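Local coordinates for protein pectate lyase 47 (PDB 1VBL) that is a thermostable, calcium-binding pectate lyase of polysaccharide lyase family 1 that cleaves pectate by eliminative breakage of its glycosidic bonds, at residues 274-279 / 404-409; 296-301 / 394-399; 313-318 / 350-355; 327-332 / 356-361. One frame throughout, in Å; residues are numbered along the deposited sequence.

Interaction 1 (274-279 / 404-409); sequences LHHNYY and ALVKAK
V406, on helix 402-409, sets both its methyls against the turn that interrupts strand 272-280. V406 CG1 presses on Y278 CB at 3.4 Å and comes within 3.6 Å of the backbone O of N277. The other methyl, V406 CG2, rests 3.9 Å from H276 CA. The imidazole of H276 meets the neighbouring helix residue: its CD2 and NE2 are each 3.5 Å from L405 CD2. Its ring is steadied by the 2.8 Å hydrogen bond between H276 ND1 and H275 ND1 and by stacking with Y245. In Y278, CG stands anti to the backbone N (chi1 -169°), and the ring runs past V406 to the aliphatic part of K407, with Y278 CE1 3.7 Å from K407 CG. Beyond the helix contact, Y278 OH is hydrogen-bonded to E302. An alanine at Y278 would keep the CB contact with V406 but would probably leave the K407 methylenes without their aromatic neighbour and E302 OE2 without this hydroxyl. The two segments thus meet mainly through carbon surfaces, while H276 ND1 is taken by H275 and Y278 OH by E302; the helix is held to the coil by apolar burial and fit.

Interaction 2 (296-301 / 394-399); sequences IYNNYY and HVIHPT
N298 grips the backbone of H397 with both ends of its amide. H397 N donates to N298 OD1 over 2.7 Å, in the plane of the amide carbonyl and on a lone pair, with 159° at the hydrogen. N298 ND2 returns a 3.0 Å bond to H397 O, somewhat tilted from the plane of that carbonyl. The imidazole plane of H397 is turned only 15° from that of the amide, the two side chains crossing at about a right angle, and H397 CD2 is 3.5 Å from N298 OD1. Next to this clasp, I396 lays CG1 over one face of the Y297 ring, 3.9 Å above the plane and offset toward the rim, a CH-pi contact. Water 1 closes the far end: it donates to Y297 OH at 2.8 Å, accepts from H394 N at 2.8 Å, and reaches V395 O in a weak bond.

Farther out, N327 ties in the same groups, because N298 ND2 also bonds to N327 O and H397 O also receives N327 ND2. N298 itself sits in a left-handed conformation (phi 54°), breaking strand 293-303, and Y297 stacks with H275 of the preceding coil. A loop without regular secondary structure is therefore fastened to the side of the coil largely by side-chain-to-backbone bonds, with one apolar contact and a bridging water beside them.

Interaction 3 (313-318 / 350-355); sequences YAWGVG and ESMYET
W315 lays the six-membered part of its indole against M352 and E354, its CE3 4.1 Å from M352 CE and its CZ3 4.0 Å from E354 CG. Both side chains cross the tryptophan at about a right angle. M352 carries CG between its backbone N and carbonyl carbon (chi1 87°), and a bend at chi3 (-89°) sets the terminal methyl CE beside the indole. Its sulphur serves a second neighbour: M352 SD lies 3.8 Å from V317 CG2. The other methyl of that valine, V317 CG1, packs at 3.8 Å on E350 CB, the two side chains sliding past each other in opposite directions.

The methylene parts of the glutamates touch these apolar groups, while E350 OE2 and both carboxylate oxygens of E354 bond outside the two segments. E350 OE2 is hydrogen-bonded to S346 OG and F320 N. In E354, OE1 pairs with K384 in a salt bridge and with V371 N, while OE2 binds T357 OG1 and L370 N, a set of partners that would probably stabilise a buried negative charge. On the indole, NE1 bonds to Y301 OH and F330 meets the ring edge-to-face, which helps to fix its rotation.

Strands 315-318 and 351-355 run 9.0 Å apart at closest approach and are roughly antiparallel (151°). They belong to different sheets and meet through side chains instead of backbone bonds, as expected for facing walls packed across the interior of the right-handed parallel beta-helix of this lyase family.

Interaction 4 (327-332 / 356-361); sequences NNYFSF and GTIVDL
With CG anti to the backbone N in both Y329 (chi1 -164°) and D360 (chi1 -168°), the two residues start their side chains alike from the same face of neighbouring strands. The phenol then bonds to the carboxylate: Y329 OH donates to D360 OD2 over 2.8 Å, meeting the oxygen on its anti side and slightly out of the carboxylate plane. I358 occupies one face of the same ring, its CG2 3.7 Å above the plane and offset toward the rim, in a CH-pi contact. A phenylalanine in place of Y329 could still pack on I358 but would probably leave D360 OD2 without its hydroxyl donor.

Strands 329-332 and 358-361 are parallel neighbours, 14° apart in direction, in the stacked coils of the parallel beta-helix. Their bonds join I358 N to N328 O, F330 N to I358 O, D360 N to F330 O at 2.7 Å, and F332 N to D360 O at 3.0 Å.

On the opposite face, F330 stacks with Y301 of the preceding coil; F330 CD1 also meets T357 CG2 at 3.9 Å. At the end of the strands, F332 lies side by side with L361, whose CD2 is 3.6 Å from F332 CB; the F332 ring stacks with F303. At the turn, water 2 accepts from N328 N and donates to T357 OG1 at 2.7 Å, a hydroxyl that also bonds to E354 OE2. G356 takes a positive phi there, and a side-chain carbon on it would collide with N327 OD1.

Overall arrangement
The first segments come in the order 1, 2, 3, 4 along the chain. Interactions 3 and 4 both use strand 351-361 and alternate in sequence; both are nested inside interaction 2, which is nested inside interaction 1. Strands 272-280, 293-303, 322-332 and 351-361 pair in that order as parallel neighbours, so the centres of interactions 1 and 2 lie 8 Å apart and those of 2 and 4 11 Å. Interaction 3, which takes in strand 315-318 of another sheet, spans the interior, its centre 20 Å from that of interaction 1, while interactions 1 and 2 bring the C-terminal chain back over the coils. All four lie away from the calcium site of D190, D229 and D233 and knit together the later turns of the beta-helix.

Interaction 1 (274-279 / 404-409)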
# COMPACT_ATOMS: atom_id res chain seq x y z
N LEU A 274 10.90 4.98 -2.32
CA LEU A 274 10.70 3.59 -1.95
C LEU A 274 12.02 2.88 -2.17
O LEU A 274 12.52 2.81 -3.29
CB LEU A 274 9.63 2.93 -2.83
CG LEU A 274 8.25 3.58 -2.87
CD1 LEU A 274 8.22 4.63 -3.97
CD2 LEU A 274 7.19 2.51 -3.14
N HIS A 275 12.60 2.37 -1.09
CA HIS A 275 13.87 1.68 -1.23
C HIS A 275 14.01 0.48 -0.30
O HIS A 275 13.43 0.44 0.79
CB HIS A 275 15.04 2.67 -1.06
CG HIS A 275 15.21 3.20 0.33
ND1 HIS A 275 15.91 2.52 1.31
CD2 HIS A 275 14.82 4.36 0.90
CE1 HIS A 275 15.95 3.25 2.41
NE2 HIS A 275 15.30 4.37 2.19
N HIS A 276 14.77 -0.50 -0.78
CA HIS A 276 15.03 -1.73 -0.04
C HIS A 276 13.79 -2.50 0.38
O HIS A 276 13.78 -3.17 1.41
CB HIS A 276 15.90 -1.43 1.18
CG HIS A 276 17.27 -0.96 0.83
ND1 HIS A 276 17.59 0.38 0.69
CD2 HIS A 276 18.41 -1.64 0.55
CE1 HIS A 276 18.85 0.50 0.34
NE2 HIS A 276 19.37 -0.72 0.24
N ASN A 277 12.74 -2.41 -0.43
CA ASN A 277 11.52 -3.14 -0.13
C ASN A 277 11.61 -4.47 -0.85
O ASN A 277 12.24 -4.59 -1.90
CB ASN A 277 10.29 -2.35 -0.59
CG ASN A 277 10.12 -1.05 0.18
OD1 ASN A 277 9.84 -1.06 1.38
ND2 ASN A 277 10.30 0.07 -0.51
N TYR A 278 10.96 -5.47 -0.27
CA TYR A 278 10.95 -6.81 -0.81
C TYR A 278 9.55 -7.10 -1.36
O TYR A 278 8.61 -7.28 -0.59
CB TYR A 278 11.30 -7.79 0.31
CG TYR A 278 11.59 -9.23 -0.07
CD1 TYR A 278 12.05 -10.12 0.90
CD2 TYR A 278 11.41 -9.70 -1.38
CE1 TYR A 278 12.32 -11.45 0.59
CE2 TYR A 278 11.68 -11.04 -1.70
CZ TYR A 278 12.13 -11.91 -0.70
OH TYR A 278 12.41 -13.23 -0.98
N TYR A 279 9.41 -7.11 -2.69
CA TYR A 279 8.13 -7.41 -3.32
C TYR A 279 8.21 -8.87 -3.74
O TYR A 279 9.02 -9.23 -4.60
CB TYR A 279 7.89 -6.53 -4.55
CG TYR A 279 7.80 -5.06 -4.22
CD1 TYR A 279 8.95 -4.26 -4.17
CD2 TYR A 279 6.57 -4.46 -3.94
CE1 TYR A 279 8.88 -2.92 -3.85
CE2 TYR A 279 6.49 -3.10 -3.61
CZ TYR A 279 7.65 -2.34 -3.57
OH TYR A 279 7.59 -1.00 -3.26
N ALA A 404 20.42 -10.15 -1.49
CA ALA A 404 20.88 -10.64 -0.19
C ALA A 404 20.53 -9.65 0.92
O ALA A 404 20.04 -10.05 1.98
CB ALA A 404 22.39 -10.87 -0.24
N LEU A 405 20.78 -8.37 0.68
CA LEU A 405 20.50 -7.34 1.66
C LEU A 405 19.02 -7.22 2.01
O LEU A 405 18.64 -7.24 3.18
CB LEU A 405 21.00 -5.99 1.15
CG LEU A 405 20.74 -4.81 2.09
CD1 LEU A 405 21.48 -5.04 3.40
CD2 LEU A 405 21.19 -3.51 1.43
N VAL A 406 18.18 -7.10 0.98
CA VAL A 406 16.74 -6.95 1.19
C VAL A 406 16.13 -8.20 1.82
O VAL A 406 15.31 -8.10 2.73
CB VAL A 406 16.03 -6.63 -0.15
CG1 VAL A 406 14.51 -6.61 0.05
CG2 VAL A 406 16.50 -5.28 -0.67
N LYS A 407 16.53 -9.38 1.35
CA LYS A 407 15.98 -10.60 1.93
C LYS A 407 16.33 -10.72 3.41
O LYS A 407 15.53 -11.22 4.21
CB LYS A 407 16.49 -11.83 1.16
CG LYS A 407 15.86 -11.96 -0.23
CD LYS A 407 16.18 -13.29 -0.89
CE LYS A 407 17.60 -13.35 -1.39
NZ LYS A 407 17.81 -14.54 -2.27
N ALA A 408 17.50 -10.23 3.77
CA ALA A 408 17.96 -10.30 5.16
C ALA A 408 17.41 -9.23 6.10
O ALA A 408 17.15 -9.52 7.27
CB ALA A 408 19.48 -10.28 5.20
N LYS A 409 17.22 -8.01 5.60
CA LYS A 409 16.77 -6.92 6.46
C LYS A 409 15.37 -6.35 6.29
O LYS A 409 14.87 -5.66 7.18
CB LYS A 409 17.77 -5.76 6.37
CG LYS A 409 19.22 -6.17 6.55
CD LYS A 409 20.08 -5.00 7.01
CE LYS A 409 19.97 -3.80 6.07
NZ LYS A 409 20.78 -2.65 6.55

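Interaction 2 (296-301 / 394-399)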
# COMPACT_ATOMS: atom_id res chain seq x y z
N ILE A 296 12.74 5.36 -6.78
CA ILE A 296 12.63 3.92 -6.56
C ILE A 296 14.02 3.30 -6.68
O ILE A 296 14.56 3.22 -7.77
CB ILE A 296 11.72 3.29 -7.64
CG1 ILE A 296 10.35 3.97 -7.61
CG2 ILE A 296 11.61 1.79 -7.42
CD1 ILE A 296 9.40 3.46 -8.69
N TYR A 297 14.58 2.85 -5.56
CA TYR A 297 15.91 2.26 -5.63
C TYR A 297 16.19 1.11 -4.67
O TYR A 297 15.59 1.02 -3.60
CB TYR A 297 16.98 3.36 -5.46
CG TYR A 297 17.20 3.86 -4.05
CD1 TYR A 297 18.14 3.27 -3.21
CD2 TYR A 297 16.49 4.97 -3.57
CE1 TYR A 297 18.38 3.76 -1.93
CE2 TYR A 297 16.72 5.47 -2.28
CZ TYR A 297 17.67 4.86 -1.47
OH TYR A 297 17.91 5.35 -0.20
N ASN A 298 17.09 0.23 -5.08
CA ASN A 298 17.49 -0.91 -4.27
C ASN A 298 16.33 -1.79 -3.80
O ASN A 298 16.37 -2.34 -2.70
CB ASN A 298 18.27 -0.43 -3.05
CG ASN A 298 19.68 0.02 -3.40
OD1 ASN A 298 20.36 0.63 -2.58
ND2 ASN A 298 20.13 -0.29 -4.62
N ASN A 299 15.30 -1.93 -4.63
CA ASN A 299 14.18 -2.78 -4.26
C ASN A 299 14.40 -4.13 -4.92
O ASN A 299 15.03 -4.21 -5.97
CB ASN A 299 12.86 -2.18 -4.74
CG ASN A 299 12.52 -0.89 -4.02
OD1 ASN A 299 12.20 -0.90 -2.82
ND2 ASN A 299 12.62 0.22 -4.73
N TYR A 300 13.90 -5.18 -4.28
CA TYR A 300 14.03 -6.53 -4.81
C TYR A 300 12.63 -7.06 -5.12
O TYR A 300 11.77 -7.10 -4.24
CB TYR A 300 14.73 -7.43 -3.78
CG TYR A 300 14.85 -8.88 -4.21
CD1 TYR A 300 15.36 -9.22 -5.46
CD2 TYR A 300 14.45 -9.91 -3.36
CE1 TYR A 300 15.47 -10.55 -5.86
CE2 TYR A 300 14.55 -11.25 -3.74
CZ TYR A 300 15.06 -11.56 -4.99
OH TYR A 300 15.14 -12.88 -5.39
N TYR A 301 12.41 -7.45 -6.37
CA TYR A 301 11.12 -7.96 -6.83
C TYR A 301 11.33 -9.43 -7.20
O TYR A 301 12.18 -9.74 -8.03
CB TYR A 301 10.63 -7.18 -8.05
CG TYR A 301 10.59 -5.68 -7.87
CD1 TYR A 301 11.76 -4.92 -7.93
CD2 TYR A 301 9.39 -5.01 -7.64
CE1 TYR A 301 11.74 -3.54 -7.76
CE2 TYR A 301 9.35 -3.63 -7.47
CZ TYR A 301 10.53 -2.90 -7.53
OH TYR A 301 10.52 -1.54 -7.33
N HIS A 394 21.05 8.44 1.49
CA HIS A 394 22.36 8.34 2.11
C HIS A 394 23.27 7.45 1.27
O HIS A 394 24.41 7.80 0.99
CB HIS A 394 22.24 7.76 3.52
CG HIS A 394 21.79 8.75 4.55
ND1 HIS A 394 22.63 9.25 5.52
CD2 HIS A 394 20.59 9.36 4.73
CE1 HIS A 394 21.97 10.11 6.27
NE2 HIS A 394 20.73 10.20 5.81
N VAL A 395 22.74 6.30 0.86
CA VAL A 395 23.51 5.35 0.07
C VAL A 395 22.66 4.53 -0.88
O VAL A 395 21.55 4.13 -0.54
CB VAL A 395 24.23 4.32 0.98
CG1 VAL A 395 25.12 3.41 0.14
CG2 VAL A 395 25.04 5.03 2.05
N ILE A 396 23.18 4.30 -2.08
CA ILE A 396 22.51 3.47 -3.06
C ILE A 396 23.46 2.30 -3.27
O ILE A 396 24.60 2.49 -3.70
CB ILE A 396 22.27 4.19 -4.39
CG1 ILE A 396 21.30 5.36 -4.18
CG2 ILE A 396 21.70 3.22 -5.41
CD1 ILE A 396 21.02 6.16 -5.43
N HIS A 397 23.02 1.10 -2.94
CA HIS A 397 23.86 -0.08 -3.10
C HIS A 397 23.93 -0.58 -4.53
O HIS A 397 23.01 -0.36 -5.32
CB HIS A 397 23.37 -1.20 -2.20
CG HIS A 397 23.25 -0.82 -0.76
ND1 HIS A 397 24.34 -0.45 -0.00
CD2 HIS A 397 22.17 -0.71 0.05
CE1 HIS A 397 23.93 -0.13 1.22
NE2 HIS A 397 22.62 -0.28 1.27
N PRO A 398 25.04 -1.26 -4.88
CA PRO A 398 25.21 -1.81 -6.22
C PRO A 398 24.14 -2.88 -6.40
O PRO A 398 23.92 -3.69 -5.51
CB PRO A 398 26.63 -2.38 -6.19
CG PRO A 398 26.83 -2.72 -4.73
CD PRO A 398 26.21 -1.54 -4.03
N THR A 399 23.49 -2.89 -7.56
CA THR A 399 22.41 -3.83 -7.81
C THR A 399 22.62 -5.30 -7.45
O THR A 399 21.71 -5.93 -6.89
CB THR A 399 21.96 -3.74 -9.28
OG1 THR A 399 21.97 -2.37 -9.70
CG2 THR A 399 20.54 -4.29 -9.43
O HOH W 1 19.81 5.89 1.72

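Interaction 3 (313-318 / 350-355)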
# COMPACT_ATOMS: atom_id res chain seq x y z
N TYR A 313 2.34 -6.40 -13.70
CA TYR A 313 3.37 -5.41 -13.97
C TYR A 313 3.92 -4.88 -12.65
O TYR A 313 3.30 -5.06 -11.60
CB TYR A 313 2.79 -4.25 -14.80
CG TYR A 313 1.94 -3.28 -14.02
CD1 TYR A 313 2.52 -2.19 -13.36
CD2 TYR A 313 0.56 -3.43 -13.95
CE1 TYR A 313 1.74 -1.29 -12.64
CE2 TYR A 313 -0.23 -2.53 -13.22
CZ TYR A 313 0.37 -1.46 -12.58
OH TYR A 313 -0.39 -0.56 -11.88
N ALA A 314 5.08 -4.24 -12.70
CA ALA A 314 5.69 -3.70 -11.49
C ALA A 314 5.57 -2.19 -11.43
O ALA A 314 4.90 -1.64 -10.55
CB ALA A 314 7.16 -4.12 -11.41
N TRP A 315 6.22 -1.50 -12.37
CA TRP A 315 6.20 -0.05 -12.39
C TRP A 315 5.13 0.55 -13.31
O TRP A 315 5.18 0.40 -14.53
CB TRP A 315 7.57 0.48 -12.80
CG TRP A 315 8.67 0.07 -11.85
CD1 TRP A 315 8.54 -0.27 -10.54
CD2 TRP A 315 10.07 -0.00 -12.15
NE1 TRP A 315 9.77 -0.55 -9.99
CE2 TRP A 315 10.73 -0.39 -10.96
CE3 TRP A 315 10.83 0.22 -13.30
CZ2 TRP A 315 12.12 -0.56 -10.89
CZ3 TRP A 315 12.21 0.06 -13.24
CH2 TRP A 315 12.84 -0.33 -12.04
N GLY A 316 4.16 1.22 -12.70
CA GLY A 316 3.09 1.84 -13.46
C GLY A 316 3.41 3.30 -13.71
O GLY A 316 3.44 4.11 -12.79
N VAL A 317 3.66 3.63 -14.98
CA VAL A 317 3.98 4.99 -15.36
C VAL A 317 2.67 5.70 -15.71
O VAL A 317 2.11 5.51 -16.80
CB VAL A 317 4.92 5.02 -16.58
CG1 VAL A 317 5.19 6.45 -17.01
CG2 VAL A 317 6.23 4.32 -16.23
N GLY A 318 2.17 6.50 -14.77
CA GLY A 318 0.93 7.21 -14.98
C GLY A 318 1.14 8.64 -15.44
O GLY A 318 2.27 9.09 -15.62
N GLU A 350 5.45 10.14 -21.57
CA GLU A 350 5.89 10.46 -20.22
C GLU A 350 7.40 10.28 -20.14
O GLU A 350 8.01 9.65 -21.00
CB GLU A 350 5.22 9.54 -19.20
CG GLU A 350 3.70 9.68 -19.12
CD GLU A 350 3.24 11.08 -18.74
OE1 GLU A 350 4.06 11.87 -18.24
OE2 GLU A 350 2.04 11.38 -18.93
N SER A 351 8.01 10.86 -19.12
CA SER A 351 9.45 10.75 -18.94
C SER A 351 9.74 10.04 -17.63
O SER A 351 9.02 10.19 -16.65
CB SER A 351 10.10 12.14 -18.90
OG SER A 351 9.94 12.82 -20.13
N MET A 352 10.80 9.24 -17.63
CA MET A 352 11.21 8.55 -16.42
C MET A 352 12.68 8.23 -16.60
O MET A 352 13.19 8.21 -17.73
CB MET A 352 10.41 7.25 -16.19
CG MET A 352 10.95 5.99 -16.86
SD MET A 352 10.05 4.48 -16.35
CE MET A 352 10.98 3.97 -14.92
N TYR A 353 13.38 8.04 -15.50
CA TYR A 353 14.78 7.69 -15.61
C TYR A 353 14.92 6.34 -14.94
O TYR A 353 14.27 6.06 -13.93
CB TYR A 353 15.68 8.71 -14.93
CG TYR A 353 17.13 8.43 -15.24
CD1 TYR A 353 17.62 8.55 -16.54
CD2 TYR A 353 18.01 8.00 -14.25
CE1 TYR A 353 18.93 8.23 -16.85
CE2 TYR A 353 19.33 7.67 -14.55
CZ TYR A 353 19.78 7.79 -15.85
OH TYR A 353 21.09 7.46 -16.16
N GLU A 354 15.77 5.50 -15.51
CA GLU A 354 15.98 4.17 -14.99
C GLU A 354 17.41 3.75 -15.29
O GLU A 354 17.91 3.98 -16.39
CB GLU A 354 15.02 3.19 -15.66
CG GLU A 354 15.26 1.74 -15.29
CD GLU A 354 15.48 0.86 -16.50
OE1 GLU A 354 15.39 1.37 -17.64
OE2 GLU A 354 15.74 -0.35 -16.31
N THR A 355 18.06 3.15 -14.30
CA THR A 355 19.43 2.70 -14.49
C THR A 355 19.79 1.61 -13.49
O THR A 355 19.18 1.51 -12.42
CB THR A 355 20.43 3.87 -14.33
OG1 THR A 355 21.72 3.46 -14.77
CG2 THR A 355 20.51 4.30 -12.87

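Interaction 4 (327-332 / 356-361)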
# COMPACT_ATOMS: atom_id res chain seq x y z
N ASN A 327 19.14 0.92 -9.56
CA ASN A 327 19.60 -0.34 -9.00
C ASN A 327 18.57 -1.25 -8.33
O ASN A 327 18.74 -1.65 -7.17
CB ASN A 327 20.74 -0.03 -8.01
CG ASN A 327 21.88 0.72 -8.68
OD1 ASN A 327 21.75 1.19 -9.81
ND2 ASN A 327 23.01 0.84 -7.98
N ASN A 328 17.51 -1.57 -9.07
CA ASN A 328 16.48 -2.47 -8.56
C ASN A 328 16.77 -3.82 -9.19
O ASN A 328 17.26 -3.89 -10.31
CB ASN A 328 15.09 -1.97 -8.95
CG ASN A 328 14.78 -0.61 -8.37
OD1 ASN A 328 14.92 0.41 -9.05
ND2 ASN A 328 14.38 -0.59 -7.11
N TYR A 329 16.47 -4.88 -8.45
CA TYR A 329 16.74 -6.24 -8.91
C TYR A 329 15.46 -7.05 -9.06
O TYR A 329 14.68 -7.17 -8.11
CB TYR A 329 17.66 -6.91 -7.88
CG TYR A 329 18.35 -8.18 -8.35
CD1 TYR A 329 19.73 -8.23 -8.43
CD2 TYR A 329 17.62 -9.33 -8.66
CE1 TYR A 329 20.39 -9.40 -8.81
CE2 TYR A 329 18.26 -10.51 -9.04
CZ TYR A 329 19.65 -10.54 -9.11
OH TYR A 329 20.31 -11.69 -9.48
N PHE A 330 15.25 -7.62 -10.25
CA PHE A 330 14.06 -8.43 -10.51
C PHE A 330 14.43 -9.90 -10.73
O PHE A 330 15.37 -10.20 -11.46
CB PHE A 330 13.32 -7.96 -11.77
CG PHE A 330 12.68 -6.61 -11.63
CD1 PHE A 330 13.43 -5.45 -11.76
CD2 PHE A 330 11.31 -6.50 -11.41
CE1 PHE A 330 12.84 -4.20 -11.67
CE2 PHE A 330 10.69 -5.26 -11.31
CZ PHE A 330 11.46 -4.10 -11.45
N SER A 331 13.66 -10.79 -10.12
CA SER A 331 13.88 -12.22 -10.26
C SER A 331 12.56 -12.90 -10.62
O SER A 331 11.56 -12.69 -9.95
CB SER A 331 14.41 -12.81 -8.95
OG SER A 331 14.63 -14.20 -9.06
N PHE A 332 12.58 -13.68 -11.69
CA PHE A 332 11.39 -14.41 -12.15
C PHE A 332 11.81 -15.87 -12.35
O PHE A 332 12.94 -16.12 -12.78
CB PHE A 332 10.90 -13.85 -13.49
CG PHE A 332 10.33 -12.46 -13.40
CD1 PHE A 332 8.97 -12.26 -13.19
CD2 PHE A 332 11.15 -11.34 -13.55
CE1 PHE A 332 8.43 -10.97 -13.15
CE2 PHE A 332 10.63 -10.05 -13.51
CZ PHE A 332 9.26 -9.86 -13.31
N GLY A 356 20.76 0.79 -13.85
CA GLY A 356 21.22 -0.28 -12.98
C GLY A 356 20.26 -1.42 -12.72
O GLY A 356 20.45 -2.17 -11.76
N THR A 357 19.24 -1.57 -13.55
CA THR A 357 18.27 -2.65 -13.36
C THR A 357 18.84 -4.00 -13.77
O THR A 357 19.47 -4.14 -14.82
CB THR A 357 16.99 -2.43 -14.20
OG1 THR A 357 16.36 -1.19 -13.85
CG2 THR A 357 16.00 -3.57 -13.96
N ILE A 358 18.63 -5.00 -12.92
CA ILE A 358 19.06 -6.35 -13.23
C ILE A 358 17.83 -7.23 -13.30
O ILE A 358 16.92 -7.09 -12.49
CB ILE A 358 20.00 -6.94 -12.16
CG1 ILE A 358 21.35 -6.24 -12.18
CG2 ILE A 358 20.18 -8.45 -12.40
CD1 ILE A 358 22.34 -6.79 -11.15
N VAL A 359 17.80 -8.12 -14.28
CA VAL A 359 16.70 -9.07 -14.39
C VAL A 359 17.36 -10.44 -14.31
O VAL A 359 18.36 -10.70 -14.98
CB VAL A 359 15.92 -8.92 -15.72
CG1 VAL A 359 16.80 -9.26 -16.92
CG2 VAL A 359 14.69 -9.82 -15.69
N ASP A 360 16.81 -11.29 -13.45
CA ASP A 360 17.34 -12.63 -13.24
C ASP A 360 16.28 -13.62 -13.71
O ASP A 360 15.31 -13.87 -13.00
CB ASP A 360 17.62 -12.83 -11.74
CG ASP A 360 18.44 -14.08 -11.46
OD1 ASP A 360 18.26 -15.10 -12.15
OD2 ASP A 360 19.26 -14.03 -10.51
N LEU A 361 16.48 -14.17 -14.90
CA LEU A 361 15.54 -15.12 -15.48
C LEU A 361 16.17 -16.50 -15.69
O LEU A 361 17.39 -16.66 -15.60
CB LEU A 361 15.05 -14.60 -16.83
CG LEU A 361 14.52 -13.16 -16.88
CD1 LEU A 361 14.08 -12.84 -18.30
CD2 LEU A 361 13.36 -13.00 -15.91
O HOH W 2 16.68 0.03 -11.51